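Local structure of glycoside hydrolase family 81 (Clostridium thermocellum, 6FOP) at residues K19-E24 / E411-H416; I145-T150 / G188-I193; Y323-A328 / L359-A364; E496-W501 / Y522-E527; N567-E572 / P611-D616. The protein probably hydrolyses beta-1,3-glucans such as laminarin, as a family 81 glycoside hydrolase of the Clostridium thermocellum cellulosome. One frame throughout, in Å; residues are numbered along the deposited sequence. Where two conformers were deposited one is given.

Interaction 1: K19-E24 / E411-H416; sequences KVPQAE and EELNDH
P21 turns the CG corner of its ring into the forked end of L413, 3.6 Å from L413 CG and within 3.9 Å of both L413 methyls. The two side chains cross at about a right angle. K19 and E411 meet differently, side by side and pointing the same way, with K19 CB 3.4 Å from E411 CG. E411 CG is anti to the carbonyl carbon (chi1 -68°), and the chain runs extended beyond it. K19 bends at its second torsion (chi2 -69°), which turns CD aside, and its NZ stays 6.1 Å from E411 OE2, so these opposite charges do not pair directly. The contact joins the loop between strand 8-11 and helix 43-46 to the loop that leads into helix 416-433, bringing the N-terminal part of the chain onto its family 81 C-terminal region. Water, not a direct hydrogen bond, spans it: one molecule accepts from Q22 N at 2.9 Å and donates to E411 O at 2.7 Å. A second water is bonded to V20 O and, weakly, to E411 OE2. P21 CA adds a CH···O contact of 3.5 Å to E411 O, while Y403 OH binds K19 O.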
# COMPACT_ATOMS: atom_id res chain seq x y z
N LYS A 19 -24.46 -4.20 -7.77
CA LYS A 19 -23.70 -5.40 -8.00
C LYS A 19 -22.72 -5.62 -6.85
O LYS A 19 -22.33 -4.69 -6.15
CB LYS A 19 -22.98 -5.32 -9.34
CG LYS A 19 -23.92 -5.31 -10.56
CD LYS A 19 -24.62 -6.67 -10.73
CE LYS A 19 -25.81 -6.66 -11.67
NZ LYS A 19 -26.62 -7.92 -11.59
N VAL A 20 -22.37 -6.89 -6.66
CA VAL A 20 -21.50 -7.31 -5.57
C VAL A 20 -20.44 -8.21 -6.15
O VAL A 20 -20.57 -8.69 -7.28
CB VAL A 20 -22.27 -8.05 -4.44
CG1 VAL A 20 -23.19 -7.09 -3.73
CG2 VAL A 20 -23.03 -9.28 -4.94
N PRO A 21 -19.37 -8.46 -5.37
CA PRO A 21 -18.40 -9.43 -5.89
C PRO A 21 -19.00 -10.82 -6.06
O PRO A 21 -19.98 -11.17 -5.42
CB PRO A 21 -17.34 -9.49 -4.81
CG PRO A 21 -17.57 -8.34 -3.94
CD PRO A 21 -18.98 -7.91 -4.07
N GLN A 22 -18.37 -11.61 -6.93
CA GLN A 22 -18.83 -12.95 -7.26
C GLN A 22 -19.13 -13.79 -6.00
O GLN A 22 -18.47 -13.68 -4.96
CB GLN A 22 -17.81 -13.67 -8.13
CG GLN A 22 -16.47 -13.87 -7.48
CD GLN A 22 -15.43 -14.47 -8.39
OE1 GLN A 22 -15.16 -13.95 -9.48
NE2 GLN A 22 -14.81 -15.53 -7.93
N ALA A 23 -20.12 -14.65 -6.15
CA ALA A 23 -20.52 -15.56 -5.09
C ALA A 23 -19.44 -16.59 -4.76
O ALA A 23 -19.24 -16.92 -3.59
CB ALA A 23 -21.80 -16.28 -5.48
N GLU A 24 -18.73 -17.05 -5.80
CA GLU A 24 -17.76 -18.14 -5.65
C GLU A 24 -16.46 -17.60 -5.03
O GLU A 24 -15.86 -16.66 -5.54
CB GLU A 24 -17.40 -18.72 -7.03
CG GLU A 24 -18.54 -19.32 -7.84
CD GLU A 24 -19.56 -18.33 -8.46
OE1 GLU A 24 -19.31 -17.08 -8.61
OE2 GLU A 24 -20.65 -18.85 -8.81
N GLU A 411 -18.01 -4.75 -7.80
CA GLU A 411 -17.87 -6.10 -8.33
C GLU A 411 -16.46 -6.64 -8.23
O GLU A 411 -16.26 -7.87 -8.19
CB GLU A 411 -18.25 -6.16 -9.80
CG GLU A 411 -19.70 -5.92 -10.07
CD GLU A 411 -20.02 -6.22 -11.50
OE1 GLU A 411 -19.70 -5.38 -12.38
OE2 GLU A 411 -20.56 -7.33 -11.73
N GLU A 412 -15.47 -5.76 -8.18
CA GLU A 412 -14.06 -6.15 -8.16
C GLU A 412 -13.36 -5.82 -6.85
O GLU A 412 -12.17 -6.10 -6.68
CB GLU A 412 -13.34 -5.47 -9.30
CG GLU A 412 -13.82 -5.89 -10.67
CD GLU A 412 -13.13 -5.11 -11.76
OE1 GLU A 412 -11.89 -5.14 -11.81
OE2 GLU A 412 -13.82 -4.46 -12.57
N LEU A 413 -14.09 -5.16 -5.93
CA LEU A 413 -13.49 -4.67 -4.69
C LEU A 413 -12.26 -3.82 -4.94
O LEU A 413 -11.29 -3.79 -4.16
CB LEU A 413 -13.26 -5.81 -3.67
CG LEU A 413 -14.54 -6.47 -3.19
CD1 LEU A 413 -14.21 -7.53 -2.16
CD2 LEU A 413 -15.62 -5.51 -2.68
N ASN A 414 -12.31 -3.06 -6.03
CA ASN A 414 -11.21 -2.14 -6.31
C ASN A 414 -11.25 -0.89 -5.42
O ASN A 414 -12.32 -0.37 -5.12
CB ASN A 414 -11.25 -1.63 -7.75
CG ASN A 414 -11.01 -2.70 -8.79
OD1 ASN A 414 -10.37 -3.72 -8.54
ND2 ASN A 414 -11.56 -2.47 -9.98
N ASP A 415 -10.07 -0.41 -5.02
CA ASP A 415 -9.92 1.01 -4.72
C ASP A 415 -10.62 1.51 -3.46
O ASP A 415 -10.84 2.72 -3.33
CB ASP A 415 -10.39 1.90 -5.90
CG ASP A 415 -9.64 1.65 -7.20
OD1 ASP A 415 -8.70 0.86 -7.21
OD2 ASP A 415 -10.04 2.25 -8.23
N HIS A 416 -10.97 0.66 -2.50
CA HIS A 416 -11.73 1.21 -1.38
C HIS A 416 -10.94 2.26 -0.61
O HIS A 416 -11.52 3.20 -0.04
CB HIS A 416 -12.22 0.13 -0.42
CG HIS A 416 -13.35 -0.68 -0.97
ND1 HIS A 416 -14.14 -1.49 -0.18
CD2 HIS A 416 -13.82 -0.83 -2.23
CE1 HIS A 416 -15.07 -2.07 -0.92
NE2 HIS A 416 -14.89 -1.69 -2.17
O HOH W 1 -19.97 -9.92 -9.75
O HOH W 2 -17.24 -10.17 -9.24

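Interaction 2: I145-T150 / G188-I193; sequences IDFSGT and GTITCI. With MG (magnesium ion), chain B.
F147 lays the CE1 corner of its ring against the end of the I190 side chain, 3.9 Å from I190 CD1, in an oblique approach. The carbonyl oxygen of G188 lies at the rim of the same ring, in its plane, and also accepts from F147 N at 2.9 Å. I145 and I190 form a hydrogen-bonded antiparallel pair, with I145 N to I190 O at 2.8 Å and the return bond from I190 N to I145 O. The next pair, D146 with T189, is non-hydrogen-bonded and places both side chains on the other face from the two isoleucines. Strands 143-147 and 189-193, here 165° apart in direction, are neighbours in a seven-stranded antiparallel sheet, and a magnesium ion sits where the first of them gives way to a loop. D146 CG stands anti to the backbone N (chi1 -180°), and the carboxylate offers OD1 to the magnesium at 2.3 Å. F147 O binds it at 2.4 Å, two waters add further ligands, and G188 O belongs to the site at a longer 2.7 Å from the ion. The second shell fixes the waters: one is bonded to T189 OG1 at 2.6 Å, and the other donates to G149 O. G188, without a side chain, lets the strand end come close to the ion. G149 has backbone angles (phi 98°) that by themselves call for glycine.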
# COMPACT_ATOMS: atom_id res chain seq x y z
N ILE A 145 8.20 -33.13 -10.44
CA ILE A 145 8.73 -31.81 -10.80
C ILE A 145 8.95 -31.77 -12.31
O ILE A 145 9.92 -32.34 -12.85
CB ILE A 145 10.03 -31.48 -10.03
CG1 ILE A 145 9.86 -31.83 -8.53
CG2 ILE A 145 10.41 -30.02 -10.25
CD1 ILE A 145 8.72 -31.15 -7.80
N ASP A 146 8.02 -31.10 -12.99
CA ASP A 146 7.98 -31.02 -14.44
C ASP A 146 8.68 -29.74 -14.89
O ASP A 146 8.11 -28.64 -14.82
CB ASP A 146 6.52 -31.05 -14.89
CG ASP A 146 6.33 -30.99 -16.38
OD1 ASP A 146 7.32 -30.97 -17.13
OD2 ASP A 146 5.15 -30.93 -16.81
N PHE A 147 9.93 -29.88 -15.29
CA PHE A 147 10.76 -28.73 -15.69
C PHE A 147 10.39 -28.22 -17.08
O PHE A 147 9.87 -28.97 -17.92
CB PHE A 147 12.26 -29.10 -15.67
CG PHE A 147 12.82 -29.23 -14.28
CD1 PHE A 147 12.71 -30.42 -13.59
CD2 PHE A 147 13.41 -28.13 -13.65
CE1 PHE A 147 13.20 -30.53 -12.29
CE2 PHE A 147 13.91 -28.23 -12.37
CZ PHE A 147 13.79 -29.43 -11.67
N SER A 148 10.63 -26.92 -17.29
CA SER A 148 10.54 -26.33 -18.62
C SER A 148 11.83 -26.63 -19.39
O SER A 148 12.74 -25.80 -19.46
CB SER A 148 10.29 -24.83 -18.52
OG SER A 148 10.27 -24.26 -19.80
N GLY A 149 11.88 -27.82 -19.96
CA GLY A 149 13.12 -28.38 -20.52
C GLY A 149 13.77 -29.33 -19.52
O GLY A 149 13.12 -29.87 -18.64
N THR A 150 15.06 -29.57 -19.68
CA THR A 150 15.79 -30.57 -18.89
C THR A 150 16.71 -29.75 -18.02
O THR A 150 17.45 -28.96 -18.55
CB THR A 150 16.64 -31.49 -19.82
OG1 THR A 150 15.76 -32.16 -20.71
CG2 THR A 150 17.41 -32.51 -19.04
N GLY A 188 13.15 -34.38 -18.38
CA GLY A 188 12.42 -33.18 -18.11
C GLY A 188 11.49 -33.27 -16.94
O GLY A 188 10.92 -32.24 -16.58
N THR A 189 11.29 -34.45 -16.35
CA THR A 189 10.48 -34.58 -15.14
C THR A 189 11.22 -35.41 -14.10
O THR A 189 11.59 -36.57 -14.37
CB THR A 189 9.10 -35.21 -15.43
OG1 THR A 189 8.34 -34.33 -16.26
CG2 THR A 189 8.31 -35.46 -14.16
N ILE A 190 11.44 -34.84 -12.92
CA ILE A 190 12.07 -35.56 -11.83
C ILE A 190 11.02 -35.81 -10.78
O ILE A 190 10.39 -34.85 -10.31
CB ILE A 190 13.27 -34.77 -11.23
CG1 ILE A 190 14.30 -34.46 -12.33
CG2 ILE A 190 13.90 -35.53 -10.07
CD1 ILE A 190 15.52 -33.68 -11.88
N THR A 191 10.87 -37.07 -10.39
CA THR A 191 9.92 -37.45 -9.34
C THR A 191 10.67 -37.74 -8.07
O THR A 191 11.67 -38.47 -8.08
CB THR A 191 9.05 -38.64 -9.78
OG1 THR A 191 8.35 -38.27 -10.98
CG2 THR A 191 8.03 -39.03 -8.72
N CYS A 192 10.21 -37.14 -6.97
CA CYS A 192 10.79 -37.38 -5.67
C CYS A 192 10.06 -38.55 -5.04
O CYS A 192 8.86 -38.43 -4.75
CB CYS A 192 10.66 -36.14 -4.80
SG CYS A 192 11.38 -36.36 -3.17
N ILE A 193 10.76 -39.67 -4.84
CA ILE A 193 10.15 -40.84 -4.22
C ILE A 193 10.25 -40.64 -2.72
O ILE A 193 11.30 -40.84 -2.11
CB ILE A 193 10.83 -42.14 -4.66
CG1 ILE A 193 10.92 -42.22 -6.19
CG2 ILE A 193 10.08 -43.33 -4.08
CD1 ILE A 193 9.61 -42.13 -6.93
MG MG B . 9.20 -31.17 -18.41
O HOH W 3 10.67 -30.93 -20.15
O HOH W 4 8.73 -33.43 -18.71

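Interaction 3: Y323-A328 / L359-A364; sequences YINELA and LGNISA
An N-cap that also reaches across to a neighbouring helix is built here by N361, which precedes helix 362-379 and meets N325 on helix 317-329. N361 CG stands anti to the backbone N (chi1 -168°), and the amide beyond it serves both helices. Its OD1 accepts from A364 N at 2.9 Å, which is the capping bond, while its ND2 donates to N325 OD1 at 2.8 Å along a nearly straight line (162°). N325 OD1 lies close to the amide plane of N361, whereas ND2 approaches it from above the plane of the N325 carbonyl, the two amide planes being 71° apart. N321 OD1 is a second acceptor for N361 ND2, so the group is gripped by two residues one turn apart on helix 317-329. Just before the cap, G360 closes helix 339-359 with a Schellman motif, its positive phi suiting glycine. Beside the polar pair the contact is apolar and close. I324 CG2 presses on A364 CB at 3.4 Å, tighter than usual for two carbons, and A328 CB meets the same methyl at 3.9 Å. I324 CG1 turns instead to L359 CD1, 4.0 Å away. I324 also touches I355 and A356 of helix 339-359 and A647 of helix 646-659, while A328 rests on F368, so helix 317-329 lies packed among these three helices.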
# COMPACT_ATOMS: atom_id res chain seq x y z
N TYR A 323 -11.79 33.69 -3.91
CA TYR A 323 -11.73 32.30 -4.32
C TYR A 323 -12.55 31.38 -3.41
O TYR A 323 -13.21 30.47 -3.88
CB TYR A 323 -10.27 31.79 -4.42
CG TYR A 323 -9.33 32.62 -5.26
CD1 TYR A 323 -9.78 33.43 -6.28
CD2 TYR A 323 -7.97 32.63 -4.99
CE1 TYR A 323 -8.90 34.22 -7.01
CE2 TYR A 323 -7.08 33.40 -5.70
CZ TYR A 323 -7.55 34.24 -6.69
OH TYR A 323 -6.65 35.01 -7.40
N ILE A 324 -12.50 31.66 -2.11
CA ILE A 324 -13.32 30.93 -1.14
C ILE A 324 -14.81 31.13 -1.43
O ILE A 324 -15.57 30.18 -1.43
CB ILE A 324 -12.92 31.30 0.29
CG1 ILE A 324 -11.58 30.64 0.64
CG2 ILE A 324 -14.01 30.93 1.30
CD1 ILE A 324 -11.62 29.12 0.79
N ASN A 325 -15.22 32.38 -1.70
CA ASN A 325 -16.62 32.63 -2.06
C ASN A 325 -17.03 31.94 -3.35
O ASN A 325 -18.16 31.45 -3.46
CB ASN A 325 -16.90 34.13 -2.14
CG ASN A 325 -17.00 34.77 -0.77
OD1 ASN A 325 -17.38 34.13 0.21
ND2 ASN A 325 -16.67 36.03 -0.70
N GLU A 326 -16.13 31.90 -4.33
CA GLU A 326 -16.42 31.23 -5.58
C GLU A 326 -16.66 29.73 -5.32
O GLU A 326 -17.60 29.15 -5.85
CB GLU A 326 -15.29 31.48 -6.60
CG GLU A 326 -15.26 32.92 -7.10
CD GLU A 326 -14.02 33.35 -7.88
OE1 GLU A 326 -13.08 32.56 -8.03
OE2 GLU A 326 -13.99 34.54 -8.35
N LEU A 327 -15.82 29.12 -4.49
CA LEU A 327 -16.01 27.73 -4.15
C LEU A 327 -17.28 27.51 -3.34
O LEU A 327 -17.97 26.50 -3.53
CB LEU A 327 -14.78 27.20 -3.39
CG LEU A 327 -14.86 25.74 -2.97
CD1 LEU A 327 -14.97 24.79 -4.15
CD2 LEU A 327 -13.67 25.42 -2.11
N ALA A 328 -17.59 28.43 -2.42
CA ALA A 328 -18.78 28.28 -1.60
C ALA A 328 -20.05 28.21 -2.44
O ALA A 328 -20.99 27.49 -2.08
CB ALA A 328 -18.86 29.37 -0.55
N LEU A 359 -9.67 33.25 7.13
CA LEU A 359 -10.09 34.54 6.59
C LEU A 359 -11.22 35.18 7.34
O LEU A 359 -11.54 36.35 7.07
CB LEU A 359 -10.48 34.37 5.13
CG LEU A 359 -9.33 34.04 4.18
CD1 LEU A 359 -9.91 33.45 2.91
CD2 LEU A 359 -8.51 35.26 3.84
N GLY A 360 -11.87 34.46 8.25
CA GLY A 360 -13.07 34.96 8.93
C GLY A 360 -14.30 34.92 8.04
O GLY A 360 -15.28 35.62 8.30
N ASN A 361 -14.27 34.07 7.02
CA ASN A 361 -15.41 33.93 6.11
C ASN A 361 -16.37 32.86 6.65
O ASN A 361 -16.32 31.68 6.29
CB ASN A 361 -14.93 33.64 4.70
CG ASN A 361 -16.04 33.78 3.67
OD1 ASN A 361 -17.22 33.53 3.98
ND2 ASN A 361 -15.69 34.22 2.46
N ILE A 362 -17.16 33.28 7.62
CA ILE A 362 -18.06 32.39 8.34
C ILE A 362 -19.14 31.86 7.41
O ILE A 362 -19.51 30.69 7.51
CB ILE A 362 -18.65 33.08 9.59
CG1 ILE A 362 -17.52 33.51 10.54
CG2 ILE A 362 -19.68 32.19 10.27
CD1 ILE A 362 -16.57 32.44 10.99
N SER A 363 -19.63 32.67 6.48
CA SER A 363 -20.64 32.21 5.52
C SER A 363 -20.12 31.00 4.74
O SER A 363 -20.80 29.98 4.58
CB SER A 363 -20.99 33.32 4.53
OG SER A 363 -21.90 32.84 3.56
N ALA A 364 -18.91 31.14 4.24
CA ALA A 364 -18.33 30.04 3.44
C ALA A 364 -18.01 28.84 4.33
O ALA A 364 -18.31 27.70 3.97
CB ALA A 364 -17.07 30.50 2.72

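Interaction 4: E496-W501 / Y522-E527; sequences EAINAW and YLYTTE
Helices 494-511 and 514-534 run nearly antiparallel, their short segments 150° apart in direction with axes 8.7 Å apart, and W501 packs directly against L523 and Y524. They form a buried helical hairpin, consistent with the (alpha/alpha)6 barrel of the six-hairpin glycosidase clan. The indole of W501 is sandwiched: L523 CB lies over one face, 3.5 Å from the centroid of the five-membered ring in a CH-pi contact, and A497 O of its own helix covers the opposite face. L523 CD1 continues along the six-membered ring, 3.6 Å from W501 CE3. Farther along, I498 CG2 meets Y524 CE1 at 3.6 Å, while Y524 OH is held by A584 O. E527 swings its CG anti to the backbone N (chi1 -166°) and bends at the next torsion. Its OE1 is bonded to S477 OG, and OE2 to Q491 NE2. OE1 also accepts from W501 NE1 at 2.9 Å, with OE1 near the indole plane and the donor on the anti side of the carboxylate, 34° out of its plane.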
# COMPACT_ATOMS: atom_id res chain seq x y z
N GLU A 496 -3.31 8.86 -3.47
CA GLU A 496 -4.65 8.57 -2.93
C GLU A 496 -4.66 7.53 -1.79
O GLU A 496 -5.52 7.58 -0.91
CB GLU A 496 -5.67 8.20 -4.01
CG GLU A 496 -6.18 9.42 -4.75
CD GLU A 496 -7.33 9.16 -5.69
OE1 GLU A 496 -7.49 8.00 -6.13
OE2 GLU A 496 -8.04 10.14 -6.02
N ALA A 497 -3.69 6.61 -1.78
CA ALA A 497 -3.53 5.70 -0.64
C ALA A 497 -3.10 6.53 0.58
O ALA A 497 -3.68 6.44 1.67
CB ALA A 497 -2.49 4.64 -0.97
N ILE A 498 -2.11 7.39 0.38
CA ILE A 498 -1.58 8.22 1.47
C ILE A 498 -2.62 9.21 2.01
O ILE A 498 -2.63 9.50 3.21
CB ILE A 498 -0.26 8.89 1.02
CG1 ILE A 498 0.86 7.84 0.97
CG2 ILE A 498 0.12 10.09 1.89
CD1 ILE A 498 2.04 8.24 0.11
N ASN A 499 -3.53 9.67 1.15
CA ASN A 499 -4.64 10.51 1.61
C ASN A 499 -5.47 9.77 2.66
O ASN A 499 -5.89 10.37 3.67
CB ASN A 499 -5.51 10.88 0.43
CG ASN A 499 -6.65 11.82 0.80
OD1 ASN A 499 -6.44 12.86 1.43
ND2 ASN A 499 -7.85 11.47 0.37
N ALA A 500 -5.75 8.48 2.42
CA ALA A 500 -6.50 7.73 3.43
C ALA A 500 -5.71 7.62 4.73
O ALA A 500 -6.25 7.75 5.83
CB ALA A 500 -6.85 6.35 2.92
N TRP A 501 -4.41 7.38 4.63
CA TRP A 501 -3.61 7.17 5.81
C TRP A 501 -3.46 8.42 6.64
O TRP A 501 -3.61 8.38 7.88
CB TRP A 501 -2.25 6.58 5.45
CG TRP A 501 -2.28 5.35 4.60
CD1 TRP A 501 -1.29 4.96 3.78
CD2 TRP A 501 -3.34 4.36 4.43
NE1 TRP A 501 -1.60 3.78 3.16
CE2 TRP A 501 -2.86 3.39 3.52
CE3 TRP A 501 -4.63 4.20 4.95
CZ2 TRP A 501 -3.62 2.29 3.13
CZ3 TRP A 501 -5.38 3.09 4.56
CH2 TRP A 501 -4.87 2.15 3.67
N TYR A 522 1.72 4.32 11.11
CA TYR A 522 2.31 3.12 10.49
C TYR A 522 2.10 3.09 8.98
O TYR A 522 3.05 2.94 8.17
CB TYR A 522 1.74 1.87 11.18
CG TYR A 522 1.88 0.56 10.40
CD1 TYR A 522 3.12 -0.04 10.23
CD2 TYR A 522 0.78 -0.03 9.79
CE1 TYR A 522 3.26 -1.22 9.51
CE2 TYR A 522 0.93 -1.20 9.05
CZ TYR A 522 2.16 -1.78 8.92
OH TYR A 522 2.28 -2.94 8.18
N LEU A 523 0.84 3.22 8.57
CA LEU A 523 0.51 3.17 7.14
C LEU A 523 1.15 4.29 6.36
O LEU A 523 1.74 4.08 5.30
CB LEU A 523 -1.00 3.15 6.94
CG LEU A 523 -1.74 1.96 7.56
CD1 LEU A 523 -3.24 2.21 7.61
CD2 LEU A 523 -1.44 0.69 6.76
N TYR A 524 0.97 5.51 6.85
CA TYR A 524 1.47 6.70 6.19
C TYR A 524 2.98 6.66 6.03
O TYR A 524 3.52 6.85 4.93
CB TYR A 524 1.05 7.93 7.01
CG TYR A 524 1.61 9.24 6.51
CD1 TYR A 524 1.00 9.96 5.49
CD2 TYR A 524 2.78 9.75 7.05
CE1 TYR A 524 1.56 11.16 5.04
CE2 TYR A 524 3.31 10.96 6.61
CZ TYR A 524 2.70 11.65 5.60
OH TYR A 524 3.25 12.83 5.18
N THR A 525 3.69 6.44 7.13
CA THR A 525 5.13 6.48 7.11
C THR A 525 5.70 5.40 6.19
O THR A 525 6.61 5.64 5.41
CB THR A 525 5.66 6.36 8.55
OG1 THR A 525 5.07 7.39 9.38
CG2 THR A 525 7.16 6.50 8.59
N THR A 526 5.12 4.20 6.29
CA THR A 526 5.64 3.10 5.48
C THR A 526 5.34 3.33 3.99
O THR A 526 6.23 3.19 3.15
CB THR A 526 5.07 1.78 5.95
OG1 THR A 526 5.33 1.59 7.34
CG2 THR A 526 5.73 0.64 5.17
N GLU A 527 4.10 3.71 3.63
CA GLU A 527 3.80 3.96 2.23
C GLU A 527 4.69 5.03 1.64
O GLU A 527 5.17 4.90 0.51
CB GLU A 527 2.30 4.23 2.02
CG GLU A 527 1.91 4.15 0.55
CD GLU A 527 0.81 3.16 0.19
OE1 GLU A 527 0.08 2.69 1.11
OE2 GLU A 527 0.70 2.82 -1.01

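Interaction 5: N567-E572 / P611-D616; sequences NGTNSE and PPNWKD
N613 reaches tip to tip toward T569 and spends both ends of its amide on the start of helix 570-575. Its OD1 accepts from T569 OG1 at 2.6 Å, in the carbonyl plane and on a lone pair, and its ND2 donates to E572 OE2 at 3.0 Å. T569 and E572 already form a capping box: T569 OG1 accepts from E572 N at 3.1 Å, and E572 OE2 accepts from T569 N at 2.9 Å. The threonine hydroxyl is thus acceptor within the helix cap and donor across the contact. E572 OE2 takes two donors, T569 N and N613 ND2, which approach from opposite faces of the carboxylate, and its partner OE1 is bound by W566 NE1. The backbone of N613 is used as well, since S571 OG donates to N613 O at 2.8 Å from above the carbonyl plane. On the other segment, K615 NZ satisfies P611 O. Beside this polar network, E572 CG sits over the centre of the six-membered ring of W614, 3.8 Å from its centroid, as a CH-pi contact. P611 leans on Y599 and P612 on C606, both of helix 592-606, and W614 touches L579 and E641, so the two helix starts, 570-575 and 615-622, meet beside helix 592-606, from which the nickel ligands E601 and E605 project.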
# COMPACT_ATOMS: atom_id res chain seq x y z
N ASN A 567 -5.92 7.99 -21.72
CA ASN A 567 -5.01 8.63 -22.66
C ASN A 567 -4.80 10.08 -22.26
O ASN A 567 -5.27 11.00 -22.90
CB ASN A 567 -5.55 8.50 -24.08
CG ASN A 567 -4.57 8.99 -25.12
OD1 ASN A 567 -3.38 9.16 -24.87
ND2 ASN A 567 -5.07 9.20 -26.31
N GLY A 568 -4.06 10.27 -21.17
CA GLY A 568 -3.80 11.61 -20.63
C GLY A 568 -2.44 12.12 -21.05
O GLY A 568 -1.65 11.41 -21.68
N THR A 569 -2.19 13.38 -20.72
CA THR A 569 -0.90 13.98 -20.99
C THR A 569 0.12 13.45 -19.99
O THR A 569 -0.23 12.81 -18.96
CB THR A 569 -0.93 15.51 -20.83
OG1 THR A 569 -1.12 15.81 -19.46
CG2 THR A 569 -2.04 16.16 -21.70
N ASN A 570 1.39 13.74 -20.25
CA ASN A 570 2.44 13.40 -19.30
C ASN A 570 2.35 14.21 -18.00
O ASN A 570 2.80 13.74 -16.95
CB ASN A 570 3.83 13.47 -19.96
CG ASN A 570 4.02 12.38 -21.00
OD1 ASN A 570 3.89 12.59 -22.22
ND2 ASN A 570 4.25 11.21 -20.52
N SER A 571 1.71 15.37 -18.06
CA SER A 571 1.36 16.08 -16.83
C SER A 571 0.39 15.27 -15.97
O SER A 571 0.58 15.18 -14.74
CB SER A 571 0.82 17.46 -17.13
OG SER A 571 0.48 18.11 -15.92
N GLU A 572 -0.66 14.72 -16.59
CA GLU A 572 -1.55 13.82 -15.87
C GLU A 572 -0.82 12.57 -15.35
O GLU A 572 -1.02 12.16 -14.21
CB GLU A 572 -2.76 13.42 -16.74
CG GLU A 572 -3.67 14.61 -17.02
CD GLU A 572 -4.68 14.32 -18.09
OE1 GLU A 572 -5.77 13.82 -17.74
OE2 GLU A 572 -4.37 14.56 -19.29
N PRO A 611 3.33 23.11 -17.98
CA PRO A 611 2.42 21.95 -18.10
C PRO A 611 1.25 22.25 -19.03
O PRO A 611 0.73 23.37 -18.99
CB PRO A 611 1.90 21.73 -16.68
CG PRO A 611 2.80 22.52 -15.80
CD PRO A 611 3.39 23.62 -16.60
N PRO A 612 0.88 21.33 -19.91
CA PRO A 612 -0.25 21.63 -20.82
C PRO A 612 -1.61 21.66 -20.12
O PRO A 612 -2.55 22.30 -20.60
CB PRO A 612 -0.17 20.49 -21.85
CG PRO A 612 0.44 19.37 -21.08
CD PRO A 612 1.50 20.03 -20.24
N ASN A 613 -1.68 20.92 -19.02
CA ASN A 613 -2.87 20.77 -18.23
C ASN A 613 -2.49 20.35 -16.80
O ASN A 613 -1.30 20.16 -16.50
CB ASN A 613 -3.89 19.83 -18.89
CG ASN A 613 -3.45 18.38 -18.95
OD1 ASN A 613 -2.27 18.06 -18.80
ND2 ASN A 613 -4.40 17.52 -19.19
N TRP A 614 -3.48 20.28 -15.91
CA TRP A 614 -3.22 20.11 -14.47
C TRP A 614 -2.13 21.04 -13.95
O TRP A 614 -1.30 20.68 -13.12
CB TRP A 614 -2.93 18.64 -14.11
CG TRP A 614 -4.12 17.75 -14.16
CD1 TRP A 614 -5.37 18.04 -14.65
CD2 TRP A 614 -4.19 16.39 -13.68
NE1 TRP A 614 -6.19 16.95 -14.50
CE2 TRP A 614 -5.49 15.92 -13.94
CE3 TRP A 614 -3.28 15.54 -13.07
CZ2 TRP A 614 -5.91 14.62 -13.61
CZ3 TRP A 614 -3.68 14.25 -12.74
CH2 TRP A 614 -4.99 13.81 -13.02
N LYS A 615 -2.20 22.30 -14.43
CA LYS A 615 -1.19 23.27 -14.02
C LYS A 615 -1.25 23.55 -12.51
O LYS A 615 -0.21 23.79 -11.89
CB LYS A 615 -1.37 24.60 -14.74
CG LYS A 615 -0.98 24.61 -16.21
CD LYS A 615 -1.18 26.02 -16.77
CE LYS A 615 -0.49 26.24 -18.10
NZ LYS A 615 -1.18 25.48 -19.17
N ASP A 616 -2.47 23.53 -11.94
CA ASP A 616 -2.61 23.69 -10.48
C ASP A 616 -1.84 22.62 -9.70
O ASP A 616 -1.02 22.94 -8.82
CB ASP A 616 -4.07 23.77 -10.01
CG ASP A 616 -4.97 22.66 -10.55
OD1 ASP A 616 -4.59 21.87 -11.45
OD2 ASP A 616 -6.10 22.58 -10.03

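Overall arrangement
The five contacts show how chemistry follows place in the fold. Interaction 4 is the deeply buried one, about 7 Å from the centre of the chain, and joins two helices through apolar packing around one indole; the other four are only partly buried. Interactions 3 and 5, also in the C-terminal region, both rest on helix N-caps, one adding methyl packing, the other a network of side-chain bonds. Interaction 2, about 72 Å from interaction 3 between centres and on the opposite side of the chain's centre, is the one strand pairing and the one built around a metal. Interaction 1 combines a proline-leucine contact with water bridges; interactions 2 and 3 are nested inside the loop it closes.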